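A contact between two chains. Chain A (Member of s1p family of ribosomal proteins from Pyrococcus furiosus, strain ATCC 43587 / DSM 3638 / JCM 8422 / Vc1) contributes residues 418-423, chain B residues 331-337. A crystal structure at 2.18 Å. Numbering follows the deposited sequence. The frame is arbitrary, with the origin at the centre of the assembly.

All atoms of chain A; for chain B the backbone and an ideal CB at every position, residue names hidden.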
# COMPACT_ATOMS: atom_id res chain seq x y z
N PHE A 418 -3.06 -21.01 12.18
CA PHE A 418 -2.30 -21.66 13.24
C PHE A 418 -0.85 -21.16 13.19
O PHE A 418 -0.47 -20.46 12.24
CB PHE A 418 -2.34 -23.18 13.06
CG PHE A 418 -2.14 -23.62 11.64
CD1 PHE A 418 -0.87 -23.77 11.11
CD2 PHE A 418 -3.24 -23.89 10.82
CE1 PHE A 418 -0.69 -24.16 9.80
CE2 PHE A 418 -3.06 -24.30 9.51
CZ PHE A 418 -1.79 -24.43 9.00
N PHE A 419 -0.07 -21.51 14.21
CA PHE A 419 1.36 -21.17 14.24
C PHE A 419 2.13 -22.05 13.26
O PHE A 419 1.94 -23.27 13.22
CB PHE A 419 1.94 -21.39 15.65
CG PHE A 419 1.46 -20.41 16.69
CD1 PHE A 419 0.91 -19.18 16.35
CD2 PHE A 419 1.61 -20.71 18.04
CE1 PHE A 419 0.48 -18.29 17.33
CE2 PHE A 419 1.19 -19.82 19.02
CZ PHE A 419 0.63 -18.61 18.67
N GLU A 420 3.01 -21.44 12.47
CA GLU A 420 3.74 -22.17 11.44
C GLU A 420 4.51 -23.36 12.00
O GLU A 420 4.57 -24.43 11.38
CB GLU A 420 4.69 -21.24 10.68
CG GLU A 420 5.61 -21.96 9.71
CD GLU A 420 6.45 -21.01 8.87
OE1 GLU A 420 7.27 -21.51 8.08
OE2 GLU A 420 6.30 -19.77 9.01
N GLY A 421 5.09 -23.18 13.19
CA GLY A 421 5.85 -24.24 13.83
C GLY A 421 5.03 -25.40 14.35
O GLY A 421 5.60 -26.40 14.75
N LYS A 422 3.70 -25.28 14.35
CA LYS A 422 2.83 -26.39 14.75
C LYS A 422 1.97 -26.90 13.59
O LYS A 422 0.97 -27.59 13.81
CB LYS A 422 1.93 -25.97 15.92
CG LYS A 422 2.63 -25.56 17.22
CD LYS A 422 3.75 -26.50 17.65
CE LYS A 422 3.27 -27.89 18.05
NZ LYS A 422 2.98 -27.95 19.50
N ARG A 423 2.35 -26.59 12.35
CA ARG A 423 1.54 -26.97 11.19
C ARG A 423 1.32 -28.48 11.10
O ARG A 423 0.19 -28.94 10.95
CB ARG A 423 2.16 -26.49 9.88
CG ARG A 423 1.29 -26.90 8.69
CD ARG A 423 1.77 -26.30 7.39
NE ARG A 423 3.02 -26.90 6.97
CZ ARG A 423 3.65 -26.58 5.85
NH1 ARG A 423 4.80 -27.17 5.55
NH2 ARG A 423 3.14 -25.67 5.03
N UNK B 331 9.60 -15.96 16.95
CA UNK B 331 8.34 -15.31 16.63
C UNK B 331 7.91 -15.44 15.16
O UNK B 331 6.87 -14.94 14.80
CB UNK B 331 8.44 -13.83 17.00
N UNK B 332 8.70 -16.11 14.32
CA UNK B 332 8.22 -16.51 13.00
C UNK B 332 7.41 -17.81 13.13
O UNK B 332 6.31 -17.89 12.61
CB UNK B 332 9.39 -16.69 12.03
N UNK B 333 7.95 -18.81 13.82
CA UNK B 333 7.27 -20.10 13.97
C UNK B 333 6.10 -20.09 14.95
O UNK B 333 5.12 -20.81 14.75
CB UNK B 333 8.28 -21.15 14.42
N UNK B 334 6.19 -19.29 16.02
CA UNK B 334 5.25 -19.39 17.13
C UNK B 334 4.62 -18.05 17.48
O UNK B 334 4.55 -17.68 18.64
CB UNK B 334 5.95 -19.96 18.36
N UNK B 335 4.19 -17.32 16.47
CA UNK B 335 3.44 -16.09 16.69
C UNK B 335 2.60 -15.85 15.45
O UNK B 335 2.95 -16.34 14.39
CB UNK B 335 4.36 -14.90 16.98
N UNK B 336 1.49 -15.10 15.58
CA UNK B 336 0.65 -14.83 14.42
C UNK B 336 1.25 -13.76 13.53
O UNK B 336 1.35 -12.61 13.94
CB UNK B 336 -0.75 -14.41 14.87
N UNK B 337 1.64 -14.12 12.31
CA UNK B 337 2.27 -13.16 11.42
C UNK B 337 1.26 -12.12 10.92
O UNK B 337 0.09 -12.44 10.68
CB UNK B 337 2.91 -13.88 10.24

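Position 331 has nothing of the chain A stretch within 5.5 Å of its ideal CB. This stretch of chain A sets no requirement here, so the choice is left open by the contact. The residue is Val331(B), which makes no contact with this stretch.

At position 332 CA-to-CB points sideways. The nearest chain A atom to the ideal CB is OE2 of Glu420(A), at 5.3 Å. A basic or polar side chain could answer that carboxylate, but others are possible. The residue is Glu332(B), also acidic. Its CG lies 4.3 Å from OE2 of Glu420(A). A water donates to O of Glu332(B) at 3.1 Å and accepts from N of Glu420(A) at 3.0 Å.

Position 333 is where the backbones meet. Its O accepts a hydrogen bond from N of Gly421(A) at 2.8 Å, with a nearly straight N-H...O angle of 167°. CA-to-CB points sideways, and the ideal CB is 4.0 Å from CA of Gly421(A). The aliphatic part of Glu420(A) is near, so a medium apolar side chain would suit, as would a flexible longer one. The residue is Leu333(B), and its CD2 packs 3.9 Å from CG of Glu420(A).

Position 334 has phi/psi of -128/46 and a CB that points away. Its CA lies over one face of the Phe419(A) ring, 3.9 Å from CG of Phe419(A). A long or aromatic side chain could turn back toward Gly421(A), which has none. The residue is Tyr334(B), with chi1 in m, and the end of its side chain does come nearer. CE1 of Tyr334(B) sits 3.8 Å from CA of Gly421(A); an ideal CB on that glycine would be 2.6 Å from the same CE1, a clash. CD of Lys422(A) reaches the edge of the tyrosine ring, 3.9 Å from CE1 of Tyr334(B).

At position 335 CB also points away, so the contact comes from the backbone and several side chains would be compatible. The residue is Ala335(B). Its CA is 3.7 Å from CE1 of Phe419(A), and its O accepts from the same water at 2.9 Å.

Position 336 has a phi of -78°, which allows proline, and CE1 of Phe419(A) is 4.8 Å from the ideal CB. Apolar residues would suit. The residue is Pro336(B), whose CD packs 3.9 Å from CE1 of Phe419(A).

Position 337 is out of reach. It is Lys337(B), whose NZ forms a salt bridge with OE1 of Glu332(B) at 2.9 Å.

Chain B, residues 331-337: VELYAPK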
# COMPACT_ATOMS: atom_id res chain seq x y z
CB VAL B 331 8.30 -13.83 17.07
CG1 VAL B 331 8.51 -13.72 18.57
CG2 VAL B 331 9.34 -12.99 16.33
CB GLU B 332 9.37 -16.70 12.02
CG GLU B 332 8.97 -16.72 10.54
CD GLU B 332 8.46 -15.37 9.98
OE1 GLU B 332 7.94 -15.38 8.85
OE2 GLU B 332 8.57 -14.30 10.65
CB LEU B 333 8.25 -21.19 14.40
CG LEU B 333 9.35 -21.61 13.42
CD1 LEU B 333 10.06 -22.84 13.96
CD2 LEU B 333 8.79 -21.88 12.03
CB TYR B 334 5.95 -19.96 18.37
CG TYR B 334 6.61 -21.29 18.11
CD1 TYR B 334 5.84 -22.41 17.81
CD2 TYR B 334 7.98 -21.44 18.16
CE1 TYR B 334 6.43 -23.64 17.56
CE2 TYR B 334 8.58 -22.66 17.92
CZ TYR B 334 7.80 -23.76 17.62
OH TYR B 334 8.38 -24.97 17.37
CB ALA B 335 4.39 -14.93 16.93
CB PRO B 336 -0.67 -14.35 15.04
CG PRO B 336 -0.27 -13.74 16.34
CD PRO B 336 0.96 -14.48 16.81
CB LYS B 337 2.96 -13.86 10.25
CG LYS B 337 3.98 -12.97 9.57
CD LYS B 337 4.78 -13.70 8.50
CE LYS B 337 5.93 -12.84 8.00
NZ LYS B 337 6.70 -13.54 6.93
O HOH W 1 3.25 -18.45 12.45
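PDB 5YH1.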